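PDB 6USS: sulfatase from Bacteroides fragilis CAG:558, which probably hydrolyses sulfate esters as a calcium-dependent arylsulfatase of the gut microbiome. Local coordinates for residues A[342-347]-A[467-472]; A[460-465]-A[481-486]; A[157-162]-A[183-188]. The protein carries 1 engineered substitution. All coordinates share one frame; numbering follows the deposited sequence.

Contact 1. Residues A[342-347]-A[467-472]; sequences SPLNSG and QDIGEK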
# COMPACT_ATOMS: atom_id res chain seq x y z
N SER A 342 -9.64 -19.46 33.92
CA SER A 342 -9.99 -20.75 34.49
C SER A 342 -10.97 -21.48 33.57
O SER A 342 -11.88 -20.84 33.02
CB SER A 342 -10.62 -20.57 35.87
OG SER A 342 -11.50 -21.64 36.12
N PRO A 343 -10.84 -22.81 33.41
CA PRO A 343 -9.98 -23.73 34.16
C PRO A 343 -8.51 -23.72 33.73
O PRO A 343 -7.76 -24.55 34.21
CB PRO A 343 -10.57 -25.09 33.83
CG PRO A 343 -10.99 -24.92 32.41
CD PRO A 343 -11.59 -23.53 32.37
N LEU A 344 -8.11 -22.83 32.83
CA LEU A 344 -6.71 -22.82 32.44
C LEU A 344 -5.87 -22.09 33.48
O LEU A 344 -6.36 -21.19 34.18
CB LEU A 344 -6.53 -22.17 31.07
CG LEU A 344 -7.40 -22.75 29.96
CD1 LEU A 344 -7.02 -22.12 28.64
CD2 LEU A 344 -7.25 -24.26 29.93
N ASN A 345 -4.59 -22.47 33.58
CA ASN A 345 -3.67 -21.87 34.54
C ASN A 345 -3.12 -20.54 34.03
O ASN A 345 -2.57 -20.46 32.93
CB ASN A 345 -2.52 -22.84 34.84
CG ASN A 345 -1.85 -22.57 36.19
OD1 ASN A 345 -1.76 -21.42 36.64
ND2 ASN A 345 -1.35 -23.63 36.82
N SER A 346 -3.27 -19.49 34.84
CA SER A 346 -2.60 -18.21 34.62
C SER A 346 -3.14 -17.59 33.31
O SER A 346 -4.33 -17.73 32.98
CB SER A 346 -1.09 -18.42 34.69
OG SER A 346 -0.37 -17.23 34.44
N GLY A 347 -2.30 -16.88 32.56
CA GLY A 347 -2.78 -16.16 31.41
C GLY A 347 -1.68 -15.48 30.64
O GLY A 347 -0.56 -16.00 30.56
N GLN A 467 -5.24 -34.81 30.74
CA GLN A 467 -5.58 -35.23 32.09
C GLN A 467 -5.52 -34.11 33.12
O GLN A 467 -6.07 -34.26 34.21
CB GLN A 467 -4.65 -36.34 32.57
CG GLN A 467 -4.95 -37.70 32.00
CD GLN A 467 -3.84 -38.69 32.33
OE1 GLN A 467 -3.24 -38.62 33.42
NE2 GLN A 467 -3.55 -39.59 31.40
N ASP A 468 -4.85 -33.00 32.81
CA ASP A 468 -4.58 -31.97 33.80
C ASP A 468 -4.67 -30.60 33.12
O ASP A 468 -3.67 -29.90 32.93
CB ASP A 468 -3.22 -32.19 34.46
CG ASP A 468 -2.88 -31.15 35.48
OD1 ASP A 468 -3.80 -30.47 35.99
OD2 ASP A 468 -1.68 -31.01 35.78
N ILE A 469 -5.89 -30.19 32.77
CA ILE A 469 -6.03 -28.99 31.95
C ILE A 469 -5.56 -27.76 32.71
O ILE A 469 -5.07 -26.81 32.10
CB ILE A 469 -7.49 -28.85 31.46
CG1 ILE A 469 -7.56 -27.97 30.23
CG2 ILE A 469 -8.40 -28.31 32.56
CD1 ILE A 469 -8.99 -27.63 29.84
N GLY A 470 -5.65 -27.78 34.05
CA GLY A 470 -5.22 -26.67 34.87
C GLY A 470 -3.74 -26.64 35.17
O GLY A 470 -3.28 -25.73 35.87
N GLU A 471 -3.00 -27.61 34.65
CA GLU A 471 -1.56 -27.74 34.90
C GLU A 471 -1.23 -27.63 36.39
O GLU A 471 -0.39 -26.84 36.83
CB GLU A 471 -0.79 -26.72 34.05
CG GLU A 471 -0.87 -27.07 32.57
CD GLU A 471 -0.39 -25.97 31.65
OE1 GLU A 471 0.55 -26.20 30.86
OE2 GLU A 471 -0.97 -24.86 31.72
N LYS A 472 -1.94 -28.44 37.19
CA LYS A 472 -1.78 -28.47 38.64
C LYS A 472 -0.77 -29.52 39.11
O LYS A 472 -0.30 -29.41 40.25
CB LYS A 472 -3.11 -28.77 39.33
CG LYS A 472 -4.21 -27.73 39.18
CD LYS A 472 -5.51 -28.27 39.77
CE LYS A 472 -6.73 -27.77 39.02
NZ LYS A 472 -7.53 -26.82 39.85
O HOH W 1 -3.47 -24.75 32.44

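Contact 2. Residues A[460-465]-A[481-486]; sequences KELFNI and DIVKHL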
# COMPACT_ATOMS: atom_id res chain seq x y z
N LYS A 460 12.20 -27.85 35.38
CA LYS A 460 11.39 -28.45 34.33
C LYS A 460 10.04 -28.89 34.90
O LYS A 460 9.97 -29.38 36.03
CB LYS A 460 12.11 -29.63 33.67
CG LYS A 460 13.40 -29.24 32.92
CD LYS A 460 14.02 -30.44 32.19
CE LYS A 460 15.23 -30.06 31.36
NZ LYS A 460 16.26 -31.14 31.31
N GLU A 461 8.97 -28.67 34.13
CA GLU A 461 7.62 -29.09 34.48
C GLU A 461 7.03 -29.91 33.34
O GLU A 461 7.15 -29.53 32.17
CB GLU A 461 6.71 -27.89 34.79
CG GLU A 461 7.09 -27.15 36.04
CD GLU A 461 6.15 -25.99 36.36
OE1 GLU A 461 5.53 -25.43 35.43
OE2 GLU A 461 6.04 -25.63 37.56
N LEU A 462 6.43 -31.04 33.67
CA LEU A 462 5.85 -31.94 32.68
C LEU A 462 4.38 -32.12 33.04
O LEU A 462 4.06 -32.52 34.16
CB LEU A 462 6.58 -33.28 32.66
CG LEU A 462 6.02 -34.33 31.70
CD1 LEU A 462 6.27 -33.91 30.29
CD2 LEU A 462 6.64 -35.68 31.94
N PHE A 463 3.49 -31.81 32.10
CA PHE A 463 2.06 -31.94 32.34
C PHE A 463 1.43 -32.81 31.28
O PHE A 463 1.78 -32.74 30.10
CB PHE A 463 1.35 -30.57 32.37
CG PHE A 463 1.88 -29.62 33.43
CD1 PHE A 463 1.49 -29.75 34.75
CD2 PHE A 463 2.74 -28.59 33.08
CE1 PHE A 463 1.97 -28.87 35.72
CE2 PHE A 463 3.22 -27.71 34.04
CZ PHE A 463 2.84 -27.85 35.36
N ASN A 464 0.48 -33.62 31.71
CA ASN A 464 -0.43 -34.33 30.82
C ASN A 464 -1.63 -33.43 30.61
O ASN A 464 -2.55 -33.41 31.43
CB ASN A 464 -0.85 -35.68 31.40
CG ASN A 464 -1.40 -36.61 30.35
OD1 ASN A 464 -2.47 -36.37 29.79
ND2 ASN A 464 -0.67 -37.67 30.07
N ILE A 465 -1.63 -32.69 29.50
CA ILE A 465 -2.67 -31.68 29.28
C ILE A 465 -4.07 -32.28 29.25
O ILE A 465 -4.95 -31.77 29.96
CB ILE A 465 -2.34 -30.85 28.03
CG1 ILE A 465 -1.01 -30.09 28.23
CG2 ILE A 465 -3.49 -29.90 27.69
CD1 ILE A 465 -1.01 -29.06 29.34
N ASP A 481 11.99 -40.59 31.78
CA ASP A 481 12.11 -40.96 30.38
C ASP A 481 11.58 -39.85 29.47
O ASP A 481 12.25 -39.42 28.52
CB ASP A 481 11.36 -42.29 30.13
CG ASP A 481 9.98 -42.40 30.91
OD1 ASP A 481 9.90 -42.03 32.11
OD2 ASP A 481 8.97 -42.91 30.33
N ILE A 482 10.38 -39.35 29.78
CA ILE A 482 9.74 -38.35 28.93
C ILE A 482 10.51 -37.04 28.96
O ILE A 482 10.81 -36.46 27.91
CB ILE A 482 8.29 -38.14 29.39
CG1 ILE A 482 7.49 -39.43 29.19
CG2 ILE A 482 7.69 -36.97 28.64
CD1 ILE A 482 6.04 -39.34 29.61
N VAL A 483 10.82 -36.56 30.17
CA VAL A 483 11.47 -35.26 30.35
C VAL A 483 12.72 -35.19 29.48
O VAL A 483 12.97 -34.19 28.79
CB VAL A 483 11.78 -35.03 31.84
CG1 VAL A 483 12.60 -33.77 32.02
CG2 VAL A 483 10.49 -34.93 32.65
N LYS A 484 13.50 -36.26 29.46
CA LYS A 484 14.74 -36.24 28.68
C LYS A 484 14.46 -36.19 27.19
O LYS A 484 15.06 -35.38 26.47
CB LYS A 484 15.61 -37.45 29.04
CG LYS A 484 17.03 -37.34 28.47
CD LYS A 484 17.80 -38.63 28.62
CE LYS A 484 17.10 -39.77 27.89
NZ LYS A 484 18.00 -40.93 27.67
N HIS A 485 13.54 -37.04 26.71
CA HIS A 485 13.27 -37.07 25.27
C HIS A 485 12.70 -35.73 24.80
O HIS A 485 13.16 -35.15 23.81
CB HIS A 485 12.33 -38.21 24.92
CG HIS A 485 12.88 -39.58 25.20
ND1 HIS A 485 12.08 -40.68 25.48
CD2 HIS A 485 14.16 -40.04 25.25
CE1 HIS A 485 12.84 -41.74 25.68
NE2 HIS A 485 14.11 -41.38 25.55
N LEU A 486 11.72 -35.20 25.54
CA LEU A 486 11.17 -33.90 25.18
C LEU A 486 12.18 -32.78 25.39
O LEU A 486 12.17 -31.79 24.65
CB LEU A 486 9.88 -33.62 25.96
CG LEU A 486 8.77 -34.58 25.59
CD1 LEU A 486 7.51 -34.14 26.29
CD2 LEU A 486 8.56 -34.61 24.07

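Contact 3. Residues A[157-162]-A[183-188]; sequences GYHTIH and FEVNIA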
# COMPACT_ATOMS: atom_id res chain seq x y z
N GLY A 157 -4.02 -11.78 -6.60
CA GLY A 157 -5.28 -11.21 -7.04
C GLY A 157 -6.24 -10.79 -5.95
O GLY A 157 -7.32 -10.29 -6.27
N TYR A 158 -5.90 -10.95 -4.68
CA TYR A 158 -6.80 -10.53 -3.62
C TYR A 158 -6.70 -9.03 -3.37
O TYR A 158 -5.64 -8.42 -3.54
CB TYR A 158 -6.50 -11.29 -2.33
CG TYR A 158 -7.24 -12.61 -2.26
CD1 TYR A 158 -6.84 -13.69 -3.04
CD2 TYR A 158 -8.33 -12.76 -1.40
CE1 TYR A 158 -7.51 -14.90 -2.98
CE2 TYR A 158 -9.00 -13.97 -1.33
CZ TYR A 158 -8.59 -15.03 -2.12
OH TYR A 158 -9.28 -16.23 -2.05
N HIS A 159 -7.83 -8.43 -3.00
CA HIS A 159 -7.86 -7.07 -2.47
C HIS A 159 -7.70 -7.17 -0.96
O HIS A 159 -8.56 -7.74 -0.28
CB HIS A 159 -9.16 -6.36 -2.85
CG HIS A 159 -9.32 -5.01 -2.22
ND1 HIS A 159 -8.44 -3.97 -2.46
CD2 HIS A 159 -10.25 -4.52 -1.36
CE1 HIS A 159 -8.83 -2.90 -1.79
NE2 HIS A 159 -9.93 -3.21 -1.11
N THR A 160 -6.58 -6.66 -0.43
CA THR A 160 -6.18 -6.92 0.95
C THR A 160 -6.45 -5.71 1.83
O THR A 160 -6.03 -4.59 1.50
CB THR A 160 -4.70 -7.27 1.00
OG1 THR A 160 -3.95 -6.25 0.35
CG2 THR A 160 -4.45 -8.57 0.26
N ILE A 161 -7.15 -5.93 2.94
CA ILE A 161 -7.57 -4.86 3.84
C ILE A 161 -7.07 -5.19 5.24
O ILE A 161 -7.33 -6.29 5.75
CB ILE A 161 -9.10 -4.70 3.87
CG1 ILE A 161 -9.66 -4.51 2.47
CG2 ILE A 161 -9.50 -3.57 4.79
CD1 ILE A 161 -11.15 -4.69 2.40
N HIS A 162 -6.40 -4.22 5.87
CA HIS A 162 -6.04 -4.28 7.28
C HIS A 162 -6.83 -3.26 8.09
O HIS A 162 -6.89 -2.07 7.74
CB HIS A 162 -4.55 -4.03 7.53
CG HIS A 162 -4.25 -3.79 8.98
ND1 HIS A 162 -4.08 -4.83 9.88
CD2 HIS A 162 -4.22 -2.65 9.71
CE1 HIS A 162 -3.89 -4.33 11.09
NE2 HIS A 162 -3.97 -3.01 11.02
N PHE A 183 -0.79 -4.95 2.53
CA PHE A 183 -2.19 -4.54 2.57
C PHE A 183 -2.41 -3.31 1.67
O PHE A 183 -1.67 -2.33 1.74
CB PHE A 183 -2.62 -4.23 4.01
CG PHE A 183 -2.75 -5.45 4.89
CD1 PHE A 183 -3.93 -6.20 4.92
CD2 PHE A 183 -1.68 -5.85 5.70
CE1 PHE A 183 -4.05 -7.34 5.73
CE2 PHE A 183 -1.78 -6.99 6.52
CZ PHE A 183 -2.97 -7.74 6.53
N GLU A 184 -3.43 -3.39 0.82
CA GLU A 184 -3.75 -2.26 -0.05
C GLU A 184 -4.53 -1.17 0.68
O GLU A 184 -4.48 -0.01 0.25
CB GLU A 184 -4.52 -2.74 -1.26
CG GLU A 184 -3.75 -3.72 -2.13
CD GLU A 184 -4.60 -4.29 -3.25
OE1 GLU A 184 -5.77 -4.64 -2.98
OE2 GLU A 184 -4.11 -4.36 -4.40
N VAL A 185 -5.21 -1.53 1.77
CA VAL A 185 -6.04 -0.63 2.57
C VAL A 185 -5.64 -0.78 4.03
O VAL A 185 -5.55 -1.90 4.55
CB VAL A 185 -7.54 -0.93 2.39
CG1 VAL A 185 -8.39 -0.10 3.36
CG2 VAL A 185 -7.97 -0.69 0.93
N ASN A 186 -5.39 0.35 4.70
CA ASN A 186 -5.00 0.38 6.11
C ASN A 186 -5.97 1.26 6.90
O ASN A 186 -6.09 2.46 6.61
CB ASN A 186 -3.56 0.89 6.29
CG ASN A 186 -3.17 1.02 7.77
OD1 ASN A 186 -3.83 0.47 8.65
ND2 ASN A 186 -2.06 1.72 8.04
N ILE A 187 -6.63 0.68 7.89
CA ILE A 187 -7.41 1.43 8.87
C ILE A 187 -6.75 1.24 10.23
O ILE A 187 -6.74 0.13 10.79
CB ILE A 187 -8.88 0.98 8.91
CG1 ILE A 187 -9.57 1.22 7.56
CG2 ILE A 187 -9.62 1.69 10.04
CD1 ILE A 187 -10.85 0.37 7.37
N ALA A 188 -6.17 2.32 10.76
CA ALA A 188 -5.70 2.45 12.14
C ALA A 188 -4.47 1.59 12.46
O ALA A 188 -4.12 1.43 13.65
CB ALA A 188 -6.82 2.12 13.14
O HOH W 2 -5.14 -6.65 -5.58

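Contact 1. Residues A[342-347]-A[467-472]
Asn345 reaches across to the loop 467-472 with CB, CG and ND2. Its CB sits 3.2 Å from Gly470 O and also near Glu471 OE2. CG, anti to the backbone N (chi1 -157°), stays beside the same carbonyl, and at the tip ND2 makes two weak hydrogen bonds, to Gly470 O at 3.0 Å and to Glu471 O at 3.4 Å. Both are bent at the hydrogen, and the amide is shared between two successive carbonyls. A water adds a second polar link: it accepts from Asn345 N at 2.8 Å and donates to Ile469 O and to Glu471 OE2. Glu471 OE2 also receives Glu353 N, and Glu471 OE1 forms a salt bridge with Lys450 NZ. Beside this polar part lies an apolar one. Leu344 CD2 meets Ile469 CG1 at 3.7 Å and Ile469 CD1 at 3.8 Å, while Ile469 CG2 turns to Pro343 CB at 4.1 Å. Pro343 follows a cis peptide bond, and its carbonyl O receives a CA-H...O contact from Gly470. Arg357 of strand 357-363 touches both Leu344 and Ile469, tying the pair to the large sheet. Within 467-472, the Asp468 side chain holds the N-H of Lys472, which runs almost straight (173°) to the syn lone pair of Asp468 OD1. Glu471 N bonds to Asp468 O and closes a type I beta turn from Asp468 to Glu471, whose last two carbonyls, of Gly470 and Glu471, take the weak bonds from Asn345.

Contact 2. Residues A[460-465]-A[481-486]
Leu462 projects from strand 460-464 onto helix 480-496 and meets it with both methyl branches. Its CG lies anti to the backbone N (chi1 177°), and the fork beyond it straddles Ile482 CG2, with CD2 at 3.7 Å and CD1 at 3.8 Å. The two side chains cross at about a right angle. CD2 also approaches Val483 CG2 at 4.0 Å, whereas CD1 turns to Leu486 CD1, one helical turn on from Ile482. Leu462 thus packs against three residues of one helix face. This is helix-on-sheet packing in the C-terminal part of the chain: strand 460-464 is an outermost strand of a four-stranded antiparallel sheet, and the helix runs across it at 109° to the strand direction, the short axes 9.6 Å apart at closest approach. Trp449 of the adjacent strand touches both Leu462 and Ile482, and Leu486 extends to Val444 and Lys446 of strand 441-446. Val483 divides its two methyls between neighbours. CG1, anti to the backbone N (chi1 174°), goes to Lys460 CD at 3.6 Å, and CG2 goes to Leu462. Lys460 contributes the aliphatic part of its chain, which is extended through CE and bends at the last torsion. Its NZ hydrogen-bonds to Pro514 O, with weak bonds to Ser487 OG and Ile517 O.

Contact 3. Residues A[157-162]-A[183-188]
His162 and Phe183 meet edge to face, the histidine edge directed at the phenyl face with ring planes 64° apart and centroids separated by 5.4 Å. His162 CB lies over the same phenyl ring, 3.6 Å from its centroid, as a CH-pi contact. The imidazole also runs side by side with Asn186, whose OD1 comes to the ring edge at CD2 and accepts from Gly189 N; the amide and ring planes are 59° apart, and His162 NE2 bonds to Gly164 O. Ile161 and Val185 likewise point the same way and touch through their CG2 and CG1 methyls, on the opposite sheet face. Such pairing follows from parallel register, with Val185 N bonded to Thr160 O, and His162 N to Val185 O and Ile187 N to His162 O both 2.8 Å. Before the ladder, Thr160 OG1, set between the backbone N and the carbonyl carbon (chi1 54°), accepts from Glu184 N at 2.9 Å. The Glu184 chain runs back across His159 obliquely: ND1 donates to OE1 at 2.8 Å, on the anti side of the carboxylate and tilted out of both planes. OE2 is hydrogen-bonded to His180 of the second subunit and forms a long, weak ion pair with Lys154. Histidines of both chains thus meet one buried carboxylate at the dimer interface; it probably stays ionised and may favour a positive charge on an imidazole partner.

In the fold
Contacts 1 and 2 are neighbours, with centres 16 Å apart and segments that alternate along the chain. The loop 467-472 follows strand 460-464 and packs on Phe463 of that strand and on Ile465 just beyond it: Glu471 O lies 3.3 Å from Phe463 CE1, and Glu471 OE1 lies 3.6 Å from Ile465 CD1. Contact 1 joins two loops; contact 2 joins the small antiparallel sheet to helix 480-496. Both lie away from the calcium site. Contact 3 is on the opposite side of the chain's centre, its centre 38 Å from that of contact 1 and 43 Å from that of contact 2. It belongs to the large mixed sheet, and the His162 side chain is about 13 Å from the bound calcium ion.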